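PDB 7RAG: germination-specific N-acetylmuramoyl-L-alanine amidase, Autolysin from Clostridioides difficile, which probably hydrolyses the amide bond between N-acetylmuramic acid and L-alanine in peptidoglycan, as a zinc-dependent amidase that forms a complex with the lipoprotein GerS. Local coordinates for residues Asp43-Ile48 against Val106-Asn111. Sequence-based numbering, arbitrary orientation.
With ZN (zinc ion), chain C.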
loop_
_atom_site.group_PDB
_atom_site.type_symbol
_atom_site.label_atom_id
_atom_site.label_comp_id
_atom_site.label_asym_id
_atom_site.label_seq_id
_atom_site.Cartn_x
_atom_site.Cartn_y
_atom_site.Cartn_z
ATOM N N ASP B 43 -17.709 -28.489 -20.964
ATOM C CA ASP B 43 -16.275 -28.311 -21.121
ATOM C C ASP B 43 -15.825 -26.932 -20.671
ATOM O O ASP B 43 -14.778 -26.803 -20.029
ATOM C CB ASP B 43 -15.888 -28.567 -22.576
ATOM C CG ASP B 43 -16.413 -29.911 -23.087
ATOM O OD1 ASP B 43 -16.236 -30.929 -22.367
ATOM O OD2 ASP B 43 -17.016 -29.948 -24.193
ATOM N N ILE B 44 -16.609 -25.898 -20.970
ATOM C CA ILE B 44 -16.269 -24.558 -20.502
ATOM C C ILE B 44 -16.361 -24.468 -18.977
ATOM O O ILE B 44 -15.486 -23.883 -18.320
ATOM C CB ILE B 44 -17.162 -23.523 -21.209
ATOM C CG1 ILE B 44 -16.804 -23.490 -22.702
ATOM C CG2 ILE B 44 -17.027 -22.145 -20.564
ATOM C CD1 ILE B 44 -17.452 -22.373 -23.469
ATOM N N ASN B 45 -17.419 -25.031 -18.391
ATOM C CA ASN B 45 -17.552 -25.033 -16.939
ATOM C C ASN B 45 -16.357 -25.713 -16.292
ATOM O O ASN B 45 -15.777 -25.196 -15.325
ATOM C CB ASN B 45 -18.838 -25.748 -16.515
ATOM C CG ASN B 45 -20.085 -25.025 -16.923
ATOM O OD1 ASN B 45 -20.051 -23.880 -17.360
ATOM N ND2 ASN B 45 -21.212 -25.695 -16.772
ATOM N N LEU B 46 -15.985 -26.891 -16.814
ATOM C CA LEU B 46 -14.848 -27.618 -16.270
ATOM C C LEU B 46 -13.573 -26.809 -16.419
ATOM O O LEU B 46 -12.750 -26.766 -15.497
ATOM C CB LEU B 46 -14.705 -28.971 -16.963
ATOM C CG LEU B 46 -13.532 -29.878 -16.555
ATOM C CD1 LEU B 46 -13.693 -30.338 -15.099
ATOM C CD2 LEU B 46 -13.399 -31.084 -17.501
ATOM N N ALA B 47 -13.395 -26.149 -17.565
ATOM C CA ALA B 47 -12.170 -25.384 -17.785
ATOM C C ALA B 47 -12.049 -24.241 -16.778
ATOM O O ALA B 47 -11.001 -24.079 -16.133
ATOM C CB ALA B 47 -12.128 -24.857 -19.221
ATOM N N ILE B 48 -13.115 -23.437 -16.634
ATOM C CA ILE B 48 -13.080 -22.322 -15.691
ATOM C C ILE B 48 -12.893 -22.835 -14.270
ATOM O O ILE B 48 -12.080 -22.306 -13.506
ATOM C CB ILE B 48 -14.351 -21.454 -15.807
ATOM C CG1 ILE B 48 -14.440 -20.822 -17.191
ATOM C CG2 ILE B 48 -14.341 -20.369 -14.753
ATOM C CD1 ILE B 48 -15.824 -20.440 -17.572
ATOM N N VAL B 106 -19.194 -22.959 -4.597
ATOM C CA VAL B 106 -19.298 -22.167 -5.818
ATOM C C VAL B 106 -19.575 -23.104 -6.983
ATOM O O VAL B 106 -18.811 -24.047 -7.235
ATOM C CB VAL B 106 -18.032 -21.329 -6.105
ATOM C CG1 VAL B 106 -18.191 -20.585 -7.408
ATOM C CG2 VAL B 106 -17.763 -20.354 -4.972
ATOM N N SER B 107 -20.653 -22.818 -7.705
ATOM C CA SER B 107 -21.082 -23.584 -8.861
ATOM C C SER B 107 -20.867 -22.736 -10.109
ATOM O O SER B 107 -21.228 -21.555 -10.122
ATOM C CB SER B 107 -22.545 -23.972 -8.708
ATOM O OG SER B 107 -22.938 -24.792 -9.788
ATOM N N ILE B 108 -20.256 -23.330 -11.138
ATOM C CA ILE B 108 -19.929 -22.647 -12.390
ATOM C C ILE B 108 -20.781 -23.238 -13.517
ATOM O O ILE B 108 -20.621 -24.416 -13.878
ATOM C CB ILE B 108 -18.439 -22.788 -12.732
ATOM C CG1 ILE B 108 -17.550 -22.355 -11.558
ATOM C CG2 ILE B 108 -18.126 -22.051 -14.047
ATOM C CD1 ILE B 108 -17.551 -20.886 -11.317
ATOM N N HIS B 109 -21.654 -22.411 -14.094
ATOM C CA HIS B 109 -22.507 -22.775 -15.222
ATOM C C HIS B 109 -22.368 -21.720 -16.324
ATOM O O HIS B 109 -21.552 -20.802 -16.242
ATOM C CB HIS B 109 -23.985 -22.917 -14.805
ATOM C CG HIS B 109 -24.293 -24.169 -14.038
ATOM N ND1 HIS B 109 -25.079 -25.176 -14.545
ATOM C CD2 HIS B 109 -23.921 -24.577 -12.802
ATOM C CE1 HIS B 109 -25.184 -26.149 -13.660
ATOM N NE2 HIS B 109 -24.485 -25.813 -12.593
ATOM N N LEU B 110 -23.175 -21.874 -17.373
ATOM C CA LEU B 110 -23.370 -20.858 -18.397
ATOM C C LEU B 110 -24.856 -20.799 -18.704
ATOM O O LEU B 110 -25.613 -21.708 -18.356
ATOM C CB LEU B 110 -22.594 -21.166 -19.688
ATOM C CG LEU B 110 -21.140 -21.638 -19.660
ATOM C CD1 LEU B 110 -20.766 -22.162 -21.023
ATOM C CD2 LEU B 110 -20.201 -20.504 -19.257
ATOM N N ASN B 111 -25.277 -19.736 -19.372
ATOM C CA ASN B 111 -26.676 -19.568 -19.728
ATOM C C ASN B 111 -26.837 -19.638 -21.240
ATOM O O ASN B 111 -25.862 -19.560 -21.993
ATOM C CB ASN B 111 -27.215 -18.238 -19.192
ATOM C CG ASN B 111 -28.712 -18.286 -18.886
ATOM O OD1 ASN B 111 -29.362 -19.323 -19.062
ATOM N ND2 ASN B 111 -29.260 -17.165 -18.409
HETATM ZN ZN ZN C . -25.956 -25.163 -16.643
#
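Asn-45 lays its carboxamide against the backbone of Ile-108 and His-109 and the side chain of Leu-110, where helix 41-58 packs on strand 104-111 of the central sheet. Its CG lies 3.2 Å from Ile-108 O, while OD1 comes within 3.3 Å of His-109 C and 3.4 Å of Leu-110 CG, the Asn-45 and Leu-110 side chains running past each other in opposite senses. ND2 also comes close to Ile-108 O, but at an angle too poor for a hydrogen bond; it donates instead to Gly-24 O. Apolar contacts flank this polar group. With Ile-44 CG1 beside the backbone N (chi1 -67°), CG2 is left to face Leu-110, 3.8 Å from both CD1 and CD2, the side chains crossing nearly at right angles, and one turn on, Ile-48 CG2 meets Ile-108 CG2 at 4.2 Å. Leu-188 and Ile-201 extend this buried layer. The CB of His-109 leaves the strand on the face turned from the helix, and its ring binds zinc through ND1 at 2.3 Å; His-25 and Glu-41 complete the protein ligands. Ser-107 OG lies at the imidazole edge, in its plane. In the second shell, Asn-45 holds the carbonyl next to His-25, and Leu-110 N, next to His-109, donates to Glu-41 OE1; these bonds would restrict movement of the three ligands, and the latter may draw charge from the carboxylate.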